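Local structure of inositol dehydrogenase (Lactobacillus casei, 4MKX) at residues F85-S90 against F108-I113; F139-D144 against S196-D201; D145-A150 against L272-V277; D171-M176 against G252-H257. The protein probably oxidises scyllo-inositol with NAD as cofactor, as a dehydrogenase of the Gfo/Idh/MocA family built on a Rossmann fold. All coordinates share one frame; numbering follows the deposited sequence.

In the fold
Contacts 1 and 2 lie near the chain centre and are buried; contacts 3 and 4 lie about 17 and 18 Å from it, at the subunit interfaces. Contact 1 pairs two parallel strands of the Rossmann sheet through backbone bonds and stacked rings. Contact 2, which touches it through Pro112 and Ile197, joins the loop after strand 135-137 to helix 197-207 with two salt bridges. That loop runs on into helix 145-155, which in contact 3 packs on strand 271-274 of the C-terminal sheet with no hydrogen bond between the segments. Contact 4 pairs the end of strand 162-172 in the same sheet with segment 252-257 by backbone bonds, contacts 3 and 4 both meeting the third subunit.

Contact 1. Residues F85-S90 against F108-I113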
loop_
_atom_site.group_PDB
_atom_site.type_symbol
_atom_site.label_atom_id
_atom_site.label_comp_id
_atom_site.label_asym_id
_atom_site.label_seq_id
_atom_site.Cartn_x
_atom_site.Cartn_y
_atom_site.Cartn_z
ATOM N N PHE A 85 34.560 20.153 -7.486
ATOM C CA PHE A 85 33.163 19.810 -7.724
ATOM C C PHE A 85 32.603 20.915 -8.581
ATOM O O PHE A 85 32.594 22.082 -8.171
ATOM C CB PHE A 85 32.380 19.778 -6.411
ATOM C CG PHE A 85 32.133 18.396 -5.879
ATOM C CD1 PHE A 85 33.199 17.581 -5.516
ATOM C CD2 PHE A 85 30.841 17.922 -5.722
ATOM C CE1 PHE A 85 32.984 16.305 -5.022
ATOM C CE2 PHE A 85 30.612 16.641 -5.239
ATOM C CZ PHE A 85 31.685 15.836 -4.883
ATOM N N ILE A 86 32.141 20.562 -9.776
ATOM C CA ILE A 86 31.610 21.551 -10.689
ATOM C C ILE A 86 30.093 21.542 -10.620
ATOM O O ILE A 86 29.441 20.589 -11.061
ATOM C CB ILE A 86 32.111 21.292 -12.108
ATOM C CG1 ILE A 86 33.622 21.524 -12.145
ATOM C CG2 ILE A 86 31.413 22.212 -13.116
ATOM C CD1 ILE A 86 34.312 20.924 -13.360
ATOM N N VAL A 87 29.536 22.598 -10.033
ATOM C CA VAL A 87 28.097 22.704 -9.856
ATOM C C VAL A 87 27.603 24.051 -10.403
ATOM O O VAL A 87 26.629 24.624 -9.922
ATOM C CB VAL A 87 27.694 22.497 -8.366
ATOM C CG1 VAL A 87 26.262 21.981 -8.270
ATOM C CG2 VAL A 87 28.630 21.509 -7.686
ATOM N N SER A 88 28.305 24.539 -11.425
ATOM C CA SER A 88 27.961 25.764 -12.137
ATOM C C SER A 88 26.834 25.498 -13.129
ATOM O O SER A 88 26.458 24.344 -13.340
ATOM C CB SER A 88 29.190 26.248 -12.900
ATOM O OG SER A 88 29.779 25.182 -13.629
ATOM N N PRO A 89 26.279 26.561 -13.737
ATOM C CA PRO A 89 25.276 26.298 -14.778
ATOM C C PRO A 89 25.856 25.463 -15.922
ATOM O O PRO A 89 27.059 25.504 -16.166
ATOM C CB PRO A 89 24.916 27.698 -15.267
ATOM C CG PRO A 89 25.171 28.582 -14.082
ATOM C CD PRO A 89 26.364 27.995 -13.398
ATOM N N SER A 90 24.995 24.719 -16.612
ATOM C CA SER A 90 25.432 23.693 -17.556
ATOM C C SER A 90 26.321 24.227 -18.670
ATOM O O SER A 90 27.152 23.495 -19.208
ATOM C CB SER A 90 24.208 23.042 -18.191
ATOM O OG SER A 90 23.340 24.048 -18.674
ATOM N N PHE A 108 34.660 16.035 -10.275
ATOM C CA PHE A 108 33.257 15.643 -10.221
ATOM C C PHE A 108 32.471 16.741 -10.917
ATOM O O PHE A 108 32.599 17.924 -10.571
ATOM C CB PHE A 108 32.794 15.529 -8.764
ATOM C CG PHE A 108 31.318 15.214 -8.611
ATOM C CD1 PHE A 108 30.364 16.230 -8.670
ATOM C CD2 PHE A 108 30.899 13.916 -8.381
ATOM C CE1 PHE A 108 29.003 15.950 -8.530
ATOM C CE2 PHE A 108 29.537 13.625 -8.231
ATOM C CZ PHE A 108 28.594 14.653 -8.306
ATOM N N SER A 109 31.626 16.374 -11.875
ATOM C CA SER A 109 30.793 17.377 -12.517
ATOM C C SER A 109 29.335 17.002 -12.387
ATOM O O SER A 109 28.984 15.852 -12.591
ATOM C CB SER A 109 31.155 17.487 -14.001
ATOM O OG SER A 109 30.308 18.404 -14.654
ATOM N N GLU A 110 28.488 17.968 -12.059
ATOM C CA GLU A 110 27.055 17.729 -12.176
ATOM C C GLU A 110 26.645 17.509 -13.621
ATOM O O GLU A 110 27.358 17.888 -14.558
ATOM C CB GLU A 110 26.242 18.891 -11.595
ATOM C CG GLU A 110 25.929 18.723 -10.118
ATOM C CD GLU A 110 25.102 17.473 -9.846
ATOM O OE1 GLU A 110 24.385 17.002 -10.757
ATOM O OE2 GLU A 110 25.162 16.951 -8.712
ATOM N N LYS A 111 25.491 16.873 -13.796
ATOM C CA LYS A 111 24.891 16.761 -15.116
ATOM C C LYS A 111 24.363 18.114 -15.578
ATOM O O LYS A 111 24.126 19.008 -14.762
ATOM C CB LYS A 111 23.757 15.723 -15.083
ATOM C CG LYS A 111 22.560 16.094 -14.182
ATOM C CD LYS A 111 21.481 16.876 -14.956
ATOM C CE LYS A 111 20.433 17.473 -14.016
ATOM N NZ LYS A 111 19.476 18.357 -14.739
ATOM N N PRO A 112 24.192 18.290 -16.899
ATOM C CA PRO A 112 24.663 17.415 -17.973
ATOM C C PRO A 112 26.133 17.705 -18.169
ATOM O O PRO A 112 26.620 18.696 -17.621
ATOM C CB PRO A 112 23.892 17.921 -19.198
ATOM C CG PRO A 112 23.663 19.358 -18.929
ATOM C CD PRO A 112 23.513 19.487 -17.418
ATOM N N ILE A 113 26.836 16.872 -18.918
ATOM C CA ILE A 113 28.257 17.150 -19.132
ATOM C C ILE A 113 28.439 18.450 -19.912
ATOM O O ILE A 113 29.376 19.218 -19.668
ATOM C CB ILE A 113 28.971 15.956 -19.813
ATOM C CG1 ILE A 113 30.492 16.132 -19.773
ATOM C CG2 ILE A 113 28.468 15.720 -21.254
ATOM C CD1 ILE A 113 31.238 14.868 -20.126
#
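Phe85 and Phe108 lie face to face as an offset stack, their ring centroids 4.2 Å apart and their planes tilted by 15°. The overlap is shifted toward one side: CD1 of Phe108 sits over the rim of the Phe85 ring, 3.4 Å from its CD2, while CB of Phe108 adds a CH-pi contact over the same ring. Phe108 reaches this position with CG anti to the backbone N (chi1 176°). His32 meets both rings edge-to-face and also holds Glu110 OE2 in a hydrogen bond, linking the aromatic pair to helix 27-38.

The two strands run parallel. Ile86 sits between two partners of the other strand: its N donates to Phe108 O at 2.8 Å, and its O accepts from Glu110 N at 3.0 Å, the latter bond almost straight at 178°. The Ile86 side chain points to the sheet face that bears Ser109, where it packs on helix 93-102. Past the strand ends, Val87 and Glu110 lie side by side, with Val87 CG1 3.8 Å from Glu110 CG. Farther along, Ser90 CB rests 3.7 Å from CD of Pro112, a proline preceded by a cis peptide bond. Strand 83-86, helix 93-102 and strand 106-109 form a beta-alpha-beta unit of the Rossmann fold, whose C-terminal strand ends usually face the cofactor; Val87, touching the probable GxGxxG turn, is consistent with that role here.

Contact 2. Residues F139-D144 against S196-D201; sequences FMRRFD and SIHDID
Arg142 and Asp201 form a side-on bidentate salt bridge between the 3-10 turn 140-143, which follows the last strand of the Rossmann sheet, and the first turn of helix 197-207. NE of Arg142 donates to the syn lone pair of Asp201 OD2 at 2.9 Å, and NH2 donates to OD1 at 2.8 Å. The guanidinium and carboxylate are nearly coplanar, 17° apart, so both oxygens are gripped at once. That carboxylate also stacks over one face of the Phe139 ring.

Arg141 makes a second bridge, from NH1 to Asp199 OD1 at 2.8 Å, but approaches from above the carboxylate plane. Ser167 shares OD1, while Ser169 serves both Asp199 OD2 and Arg141 NH2; the buried charges are thus met from several directions. CB of His198 lies over a face of the Arg141 guanidinium. A water accepts from Arg141 N and hydrogen-bonds to His198 ND1, joining the turn to the imidazole.

With CG between the backbone N and the carbonyl carbon (chi1 77°) and a bend at chi2, Met140 brings SD and CE to the imidazole, covering a face of it with the methyl group. Its SD stands 3.5 Å from His198 CE1.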
loop_
_atom_site.group_PDB
_atom_site.type_symbol
_atom_site.label_atom_id
_atom_site.label_comp_id
_atom_site.label_asym_id
_atom_site.label_seq_id
_atom_site.Cartn_x
_atom_site.Cartn_y
_atom_site.Cartn_z
ATOM N N PHE A 139 25.282 11.491 -11.869
ATOM C CA PHE A 139 24.059 10.696 -12.030
ATOM C C PHE A 139 23.741 9.981 -10.713
ATOM O O PHE A 139 24.042 8.794 -10.538
ATOM C CB PHE A 139 24.220 9.706 -13.190
ATOM C CG PHE A 139 24.234 10.366 -14.545
ATOM C CD1 PHE A 139 23.228 11.246 -14.904
ATOM C CD2 PHE A 139 25.273 10.135 -15.441
ATOM C CE1 PHE A 139 23.233 11.872 -16.147
ATOM C CE2 PHE A 139 25.288 10.755 -16.685
ATOM C CZ PHE A 139 24.265 11.626 -17.035
ATOM N N MET A 140 23.136 10.713 -9.775
ATOM C CA MET A 140 23.043 10.225 -8.405
ATOM C C MET A 140 22.089 9.048 -8.224
ATOM O O MET A 140 22.200 8.322 -7.240
ATOM C CB MET A 140 22.698 11.356 -7.427
ATOM C CG MET A 140 21.238 11.797 -7.402
ATOM S SD MET A 140 20.738 12.644 -8.911
ATOM C CE MET A 140 19.079 13.141 -8.493
ATOM N N ARG A 141 21.177 8.828 -9.162
ATOM C CA ARG A 141 20.247 7.711 -8.999
ATOM C C ARG A 141 20.985 6.378 -8.998
ATOM O O ARG A 141 20.542 5.416 -8.381
ATOM C CB ARG A 141 19.172 7.732 -10.079
ATOM C CG ARG A 141 18.298 8.966 -10.002
ATOM C CD ARG A 141 17.097 8.789 -10.889
ATOM N NE ARG A 141 16.414 10.055 -11.092
ATOM C CZ ARG A 141 15.399 10.214 -11.934
ATOM N NH1 ARG A 141 14.954 9.179 -12.630
ATOM N NH2 ARG A 141 14.849 11.416 -12.084
ATOM N N ARG A 142 22.155 6.334 -9.630
ATOM C CA ARG A 142 22.958 5.123 -9.575
ATOM C C ARG A 142 23.442 4.802 -8.166
ATOM O O ARG A 142 23.865 3.677 -7.906
ATOM C CB ARG A 142 24.162 5.221 -10.512
ATOM C CG ARG A 142 23.777 5.378 -11.973
ATOM C CD ARG A 142 24.981 5.079 -12.817
ATOM N NE ARG A 142 24.781 5.397 -14.221
ATOM C CZ ARG A 142 25.546 4.905 -15.184
ATOM N NH1 ARG A 142 26.533 4.083 -14.862
ATOM N NH2 ARG A 142 25.319 5.220 -16.452
ATOM N N PHE A 143 23.383 5.780 -7.260
ATOM C CA PHE A 143 23.804 5.555 -5.876
ATOM C C PHE A 143 22.660 5.466 -4.887
ATOM O O PHE A 143 22.876 5.265 -3.697
ATOM C CB PHE A 143 24.778 6.653 -5.445
ATOM C CG PHE A 143 26.068 6.602 -6.189
ATOM C CD1 PHE A 143 26.205 7.258 -7.398
ATOM C CD2 PHE A 143 27.132 5.864 -5.694
ATOM C CE1 PHE A 143 27.394 7.200 -8.099
ATOM C CE2 PHE A 143 28.320 5.801 -6.393
ATOM C CZ PHE A 143 28.444 6.468 -7.593
ATOM N N ASP A 144 21.439 5.583 -5.386
ATOM C CA ASP A 144 20.269 5.542 -4.522
ATOM C C ASP A 144 19.986 4.104 -4.104
ATOM O O ASP A 144 20.040 3.201 -4.944
ATOM C CB ASP A 144 19.063 6.093 -5.293
ATOM C CG ASP A 144 17.782 5.977 -4.516
ATOM O OD1 ASP A 144 17.590 6.739 -3.543
ATOM O OD2 ASP A 144 16.942 5.131 -4.873
ATOM N N SER A 196 14.727 15.025 -17.861
ATOM C CA SER A 196 14.753 13.627 -18.272
ATOM C C SER A 196 16.136 13.008 -18.409
ATOM O O SER A 196 16.239 11.820 -18.701
ATOM C CB SER A 196 14.009 13.457 -19.597
ATOM O OG SER A 196 12.689 13.955 -19.486
ATOM N N ILE A 197 17.190 13.803 -18.231
ATOM C CA ILE A 197 18.536 13.272 -18.367
ATOM C C ILE A 197 18.799 12.119 -17.400
ATOM O O ILE A 197 19.407 11.126 -17.784
ATOM C CB ILE A 197 19.619 14.372 -18.218
ATOM C CG1 ILE A 197 19.577 15.292 -19.434
ATOM C CG2 ILE A 197 21.008 13.754 -18.148
ATOM C CD1 ILE A 197 20.861 16.080 -19.664
ATOM N N HIS A 198 18.319 12.224 -16.160
ATOM C CA HIS A 198 18.512 11.133 -15.217
ATOM C C HIS A 198 17.744 9.891 -15.641
ATOM O O HIS A 198 18.191 8.765 -15.405
ATOM C CB HIS A 198 18.079 11.523 -13.809
ATOM C CG HIS A 198 18.941 12.559 -13.163
ATOM N ND1 HIS A 198 20.271 12.348 -12.874
ATOM C CD2 HIS A 198 18.651 13.808 -12.726
ATOM C CE1 HIS A 198 20.770 13.429 -12.302
ATOM N NE2 HIS A 198 19.803 14.326 -12.188
ATOM N N ASP A 199 16.582 10.087 -16.256
ATOM C CA ASP A 199 15.792 8.963 -16.739
ATOM C C ASP A 199 16.472 8.267 -17.915
ATOM O O ASP A 199 16.496 7.040 -17.988
ATOM C CB ASP A 199 14.392 9.433 -17.132
ATOM C CG ASP A 199 13.590 9.920 -15.945
ATOM O OD1 ASP A 199 13.452 9.159 -14.964
ATOM O OD2 ASP A 199 13.101 11.066 -15.989
ATOM N N ILE A 200 17.034 9.058 -18.824
ATOM C CA ILE A 200 17.808 8.501 -19.926
ATOM C C ILE A 200 18.963 7.668 -19.383
ATOM O O ILE A 200 19.171 6.528 -19.800
ATOM C CB ILE A 200 18.296 9.607 -20.871
ATOM C CG1 ILE A 200 17.105 10.177 -21.654
ATOM C CG2 ILE A 200 19.333 9.066 -21.851
ATOM C CD1 ILE A 200 17.365 11.548 -22.219
ATOM N N ASP A 201 19.697 8.209 -18.416
ATOM C CA ASP A 201 20.781 7.445 -17.833
ATOM C C ASP A 201 20.323 6.153 -17.154
ATOM O O ASP A 201 20.967 5.106 -17.274
ATOM C CB ASP A 201 21.555 8.310 -16.850
ATOM C CG ASP A 201 22.776 7.607 -16.327
ATOM O OD1 ASP A 201 23.729 7.405 -17.125
ATOM O OD2 ASP A 201 22.775 7.233 -15.131
HETATM O O HOH W 1 20.934 9.749 -11.950
#

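Contact 3. Residues D145-A150 against L272-V277; sequences DSYRYA and LRIAQV
Ile274, Ala150 and Tyr147 carry this helix-on-sheet packing, in which helix 145-155 lies against strand 271-274, outermost in this chain's part of the C-terminal sheet. Helix and strand run nearly antiparallel, at 162°, with the axes of the short segments 9.1 Å apart. No hydrogen bond crosses between the two; the contact is made by apolar surfaces.

Ile274 gives up the most surface, and its two branches do separate work. CG2, anti to the backbone N, stands over the centre of the Tyr147 ring, 4.0 Å from the centroid, as a CH-pi contact on the face. CD1, at the end of the other branch, touches CD1 of the Tyr147 ring, 3.7 Å away, and also Ala150. The two side chains cross at about a right angle. Tyr147 is held beyond the contact by its OH, hydrogen-bonded to Thr263 of the adjoining strand, while Val202, Trp205 and Phe206 of helix 197-207 also pack on it.

Ser146 meets Ile274 CG2 through its CB, and its OG bonds to the backbone N of Leu282 of the second subunit. Residues 272-274 pair antiparallel with a strand of that same subunit, which carries the sheet across the interface. One helical turn on from Ser146, Ala150 CB packs against both residues that the strand turns toward it, 3.7 Å from Ile274 CD1 and 3.8 Å from Leu272 CD1.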
loop_
_atom_site.group_PDB
_atom_site.type_symbol
_atom_site.label_atom_id
_atom_site.label_comp_id
_atom_site.label_asym_id
_atom_site.label_seq_id
_atom_site.Cartn_x
_atom_site.Cartn_y
_atom_site.Cartn_z
ATOM N N ASP A 145 19.691 3.897 -2.817
ATOM C CA ASP A 145 19.497 2.555 -2.289
ATOM C C ASP A 145 18.402 1.785 -3.014
ATOM O O ASP A 145 18.571 0.604 -3.287
ATOM C CB ASP A 145 19.214 2.583 -0.788
ATOM C CG ASP A 145 20.462 2.827 0.044
ATOM O OD1 ASP A 145 21.591 2.606 -0.456
ATOM O OD2 ASP A 145 20.298 3.212 1.220
ATOM N N SER A 146 17.290 2.441 -3.344
ATOM C CA SER A 146 16.192 1.715 -3.990
ATOM C C SER A 146 16.532 1.347 -5.440
ATOM O O SER A 146 16.244 0.234 -5.897
ATOM C CB SER A 146 14.859 2.483 -3.889
ATOM O OG SER A 146 14.461 2.589 -2.529
ATOM N N TYR A 147 17.140 2.271 -6.172
ATOM C CA TYR A 147 17.586 1.980 -7.531
ATOM C C TYR A 147 18.629 0.866 -7.545
ATOM O O TYR A 147 18.585 -0.001 -8.421
ATOM C CB TYR A 147 18.147 3.230 -8.231
ATOM C CG TYR A 147 17.059 4.091 -8.847
ATOM C CD1 TYR A 147 16.545 3.807 -10.104
ATOM C CD2 TYR A 147 16.517 5.161 -8.143
ATOM C CE1 TYR A 147 15.536 4.583 -10.658
ATOM C CE2 TYR A 147 15.503 5.930 -8.680
ATOM C CZ TYR A 147 15.018 5.645 -9.941
ATOM O OH TYR A 147 14.005 6.417 -10.487
ATOM N N ARG A 148 19.552 0.892 -6.589
ATOM C CA ARG A 148 20.581 -0.146 -6.502
ATOM C C ARG A 148 19.986 -1.508 -6.187
ATOM O O ARG A 148 20.427 -2.517 -6.737
ATOM C CB ARG A 148 21.672 0.216 -5.481
ATOM C CG ARG A 148 22.650 1.246 -6.027
ATOM C CD ARG A 148 23.882 1.445 -5.120
ATOM N NE ARG A 148 23.523 1.938 -3.791
ATOM C CZ ARG A 148 24.315 2.669 -3.004
ATOM N NH1 ARG A 148 25.535 3.022 -3.398
ATOM N NH2 ARG A 148 23.885 3.058 -1.813
ATOM N N TYR A 149 18.976 -1.537 -5.321
ATOM C CA TYR A 149 18.302 -2.784 -4.980
ATOM C C TYR A 149 17.637 -3.383 -6.216
ATOM O O TYR A 149 17.706 -4.593 -6.448
ATOM C CB TYR A 149 17.271 -2.556 -3.850
ATOM C CG TYR A 149 16.535 -3.810 -3.416
ATOM C CD1 TYR A 149 17.061 -4.649 -2.437
ATOM C CD2 TYR A 149 15.311 -4.146 -3.980
ATOM C CE1 TYR A 149 16.384 -5.798 -2.047
ATOM C CE2 TYR A 149 14.629 -5.285 -3.596
ATOM C CZ TYR A 149 15.172 -6.104 -2.626
ATOM O OH TYR A 149 14.488 -7.240 -2.248
ATOM N N ALA A 150 16.988 -2.539 -7.017
ATOM C CA ALA A 150 16.344 -3.003 -8.246
ATOM C C ALA A 150 17.367 -3.477 -9.267
ATOM O O ALA A 150 17.137 -4.460 -9.970
ATOM C CB ALA A 150 15.474 -1.906 -8.847
ATOM N N LEU A 272 8.948 -4.647 -11.789
ATOM C CA LEU A 272 9.143 -3.951 -10.530
ATOM C C LEU A 272 8.948 -2.465 -10.724
ATOM O O LEU A 272 9.060 -1.952 -11.845
ATOM C CB LEU A 272 10.503 -4.275 -9.917
ATOM C CG LEU A 272 11.728 -3.993 -10.754
ATOM C CD1 LEU A 272 12.159 -2.547 -10.543
ATOM C CD2 LEU A 272 12.894 -4.937 -10.399
ATOM N N ARG A 273 8.610 -1.786 -9.630
ATOM C CA ARG A 273 8.503 -0.343 -9.637
ATOM C C ARG A 273 9.337 0.216 -8.509
ATOM O O ARG A 273 9.344 -0.304 -7.401
ATOM C CB ARG A 273 7.038 0.098 -9.495
ATOM C CG ARG A 273 6.222 -0.220 -10.725
ATOM C CD ARG A 273 4.772 0.182 -10.559
ATOM N NE ARG A 273 4.074 0.056 -11.833
ATOM C CZ ARG A 273 2.756 -0.013 -11.964
ATOM N NH1 ARG A 273 1.986 0.006 -10.890
ATOM N NH2 ARG A 273 2.215 -0.122 -13.172
ATOM N N ILE A 274 10.067 1.270 -8.820
ATOM C CA ILE A 274 10.831 1.998 -7.832
ATOM C C ILE A 274 10.047 3.270 -7.554
ATOM O O ILE A 274 9.855 4.091 -8.446
ATOM C CB ILE A 274 12.213 2.330 -8.384
ATOM C CG1 ILE A 274 12.901 1.030 -8.809
ATOM C CG2 ILE A 274 13.025 3.095 -7.352
ATOM C CD1 ILE A 274 13.873 1.204 -9.947
ATOM N N ALA A 275 9.557 3.389 -6.317
ATOM C CA ALA A 275 8.743 4.518 -5.859
ATOM C C ALA A 275 7.498 4.734 -6.705
ATOM O O ALA A 275 7.248 5.834 -7.194
ATOM C CB ALA A 275 9.568 5.797 -5.755
ATOM N N GLN A 276 6.732 3.660 -6.850
ATOM C CA GLN A 276 5.386 3.694 -7.414
ATOM C C GLN A 276 4.638 4.927 -6.921
ATOM O O GLN A 276 3.984 5.630 -7.707
ATOM C CB GLN A 276 4.683 2.417 -6.968
ATOM C CG GLN A 276 3.262 2.270 -7.389
ATOM C CD GLN A 276 2.777 0.863 -7.175
ATOM O OE1 GLN A 276 2.670 0.103 -8.123
ATOM N NE2 GLN A 276 2.474 0.509 -5.927
ATOM N N VAL A 277 4.752 5.198 -5.622
ATOM C CA VAL A 277 4.360 6.495 -5.086
ATOM C C VAL A 277 5.498 7.006 -4.208
ATOM O O VAL A 277 6.242 6.215 -3.615
ATOM C CB VAL A 277 3.038 6.418 -4.302
ATOM C CG1 VAL A 277 1.864 6.083 -5.241
ATOM C CG2 VAL A 277 3.152 5.388 -3.195
#

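Contact 4. Residues D171-M176 against G252-H257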
loop_
_atom_site.group_PDB
_atom_site.type_symbol
_atom_site.label_atom_id
_atom_site.label_comp_id
_atom_site.label_asym_id
_atom_site.label_seq_id
_atom_site.Cartn_x
_atom_site.Cartn_y
_atom_site.Cartn_z
ATOM N N ASP A 171 8.433 17.524 -11.309
ATOM C CA ASP A 171 8.720 18.470 -10.234
ATOM C C ASP A 171 7.424 18.949 -9.618
ATOM O O ASP A 171 6.386 18.964 -10.280
ATOM C CB ASP A 171 9.500 19.682 -10.769
ATOM C CG ASP A 171 11.004 19.532 -10.630
ATOM O OD1 ASP A 171 11.472 18.628 -9.908
ATOM O OD2 ASP A 171 11.726 20.344 -11.243
ATOM N N PRO A 172 7.474 19.348 -8.344
ATOM C CA PRO A 172 6.266 19.786 -7.639
ATOM C C PRO A 172 5.704 21.099 -8.168
ATOM O O PRO A 172 6.459 21.986 -8.575
ATOM C CB PRO A 172 6.755 19.975 -6.199
ATOM C CG PRO A 172 8.215 20.211 -6.316
ATOM C CD PRO A 172 8.662 19.365 -7.467
ATOM N N ALA A 173 4.377 21.206 -8.140
ATOM C CA ALA A 173 3.664 22.400 -8.579
ATOM C C ALA A 173 4.143 23.632 -7.823
ATOM O O ALA A 173 4.079 24.744 -8.342
ATOM C CB ALA A 173 2.169 22.207 -8.376
ATOM N N ALA A 174 4.628 23.420 -6.599
ATOM C CA ALA A 174 5.140 24.495 -5.749
ATOM C C ALA A 174 6.246 25.323 -6.396
ATOM O O ALA A 174 6.533 26.434 -5.946
ATOM C CB ALA A 174 5.620 23.936 -4.406
ATOM N N GLY A 175 6.875 24.795 -7.442
ATOM C CA GLY A 175 7.944 25.512 -8.111
ATOM C C GLY A 175 7.547 26.126 -9.444
ATOM O O GLY A 175 8.368 26.760 -10.104
ATOM N N MET A 176 6.290 25.939 -9.843
ATOM C CA MET A 176 5.819 26.433 -11.139
ATOM C C MET A 176 5.871 27.955 -11.287
ATOM O O MET A 176 6.284 28.467 -12.327
ATOM C CB MET A 176 4.390 25.959 -11.416
ATOM C CG MET A 176 4.276 24.622 -12.122
ATOM S SD MET A 176 5.295 24.521 -13.603
ATOM C CE MET A 176 4.765 25.963 -14.530
ATOM N N GLY A 252 7.656 16.542 -16.159
ATOM C CA GLY A 252 6.711 17.585 -15.877
ATOM C C GLY A 252 7.204 18.491 -14.787
ATOM O O GLY A 252 8.186 18.192 -14.105
ATOM N N ARG A 253 6.503 19.604 -14.629
ATOM C CA ARG A 253 6.868 20.582 -13.624
ATOM C C ARG A 253 5.694 20.897 -12.719
ATOM O O ARG A 253 5.769 21.818 -11.904
ATOM C CB ARG A 253 7.357 21.851 -14.313
ATOM C CG ARG A 253 8.414 21.602 -15.365
ATOM C CD ARG A 253 8.907 22.910 -15.950
ATOM N NE ARG A 253 10.039 22.724 -16.855
ATOM C CZ ARG A 253 11.300 22.567 -16.454
ATOM N NH1 ARG A 253 11.597 22.555 -15.160
ATOM N NH2 ARG A 253 12.262 22.414 -17.354
ATOM N N ASN A 254 4.618 20.125 -12.839
ATOM C CA ASN A 254 3.383 20.471 -12.140
ATOM C C ASN A 254 2.700 19.320 -11.389
ATOM O O ASN A 254 1.502 19.092 -11.555
ATOM C CB ASN A 254 2.398 21.095 -13.139
ATOM C CG ASN A 254 1.283 21.871 -12.459
ATOM O OD1 ASN A 254 1.491 22.481 -11.411
ATOM N ND2 ASN A 254 0.092 21.846 -13.055
ATOM N N ALA A 255 3.451 18.595 -10.565
ATOM C CA ALA A 255 2.856 17.527 -9.758
ATOM C C ALA A 255 2.249 18.097 -8.485
ATOM O O ALA A 255 2.935 18.745 -7.696
ATOM C CB ALA A 255 3.897 16.453 -9.406
ATOM N N ALA A 256 0.968 17.848 -8.264
ATOM C CA ALA A 256 0.309 18.411 -7.093
ATOM C C ALA A 256 0.718 17.719 -5.794
ATOM O O ALA A 256 0.672 18.328 -4.719
ATOM C CB ALA A 256 -1.204 18.371 -7.267
ATOM N N HIS A 257 1.119 16.452 -5.882
ATOM C CA HIS A 257 1.313 15.657 -4.671
ATOM C C HIS A 257 2.733 15.669 -4.114
ATOM O O HIS A 257 2.983 15.096 -3.048
ATOM C CB HIS A 257 0.838 14.214 -4.891
ATOM C CG HIS A 257 1.535 13.513 -6.015
ATOM N ND1 HIS A 257 1.308 13.822 -7.341
ATOM C CD2 HIS A 257 2.466 12.528 -6.014
ATOM C CE1 HIS A 257 2.058 13.050 -8.107
ATOM N NE2 HIS A 257 2.766 12.249 -7.327
HETATM O O HOH W 2 3.510 20.902 -5.045
#
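At the end of strand 162-172 in the C-terminal sheet, segment 252-257 turns a corner at Arg253, and the parallel pairing resumes with Ala255. Asp171 bridges the corner, bonding to Gly252 before it and Ala255 after it. Asp171 N donates to Gly252 O at 2.9 Å, and Asp171 O accepts from Ala255 N at 3.0 Å. A third bond runs from Ala173 N to Ala255 O, at 2.9 Å and from above the carbonyl plane, so the ladder lasts into the first residue of the 3-10 turn 173-175.

Met176, bent at both chi2 and chi3, brings SD within 3.4 Å of Arg253 CB, the two side chains crossing at about a right angle; its SD and CG both lie 3.2 Å from Arg253 O. Asn254, with CG anti to the backbone N (chi1 -162°), sets its OD1 beside Ala173 CB. A water accepts from Ala174 N and makes a weak bond to Ala255 O.

The Arg253 chain extends from CG to NE toward Asp194, with which NH2 forms a salt bridge; Asp171 OD2 lies 4.5 Å from Arg253 NH1, beyond salt-bridge distance. The backbone thus supplies the direct hydrogen bonds between the segments, and the Asp171 carboxylate probably contributes a longer-range attraction to the arginine.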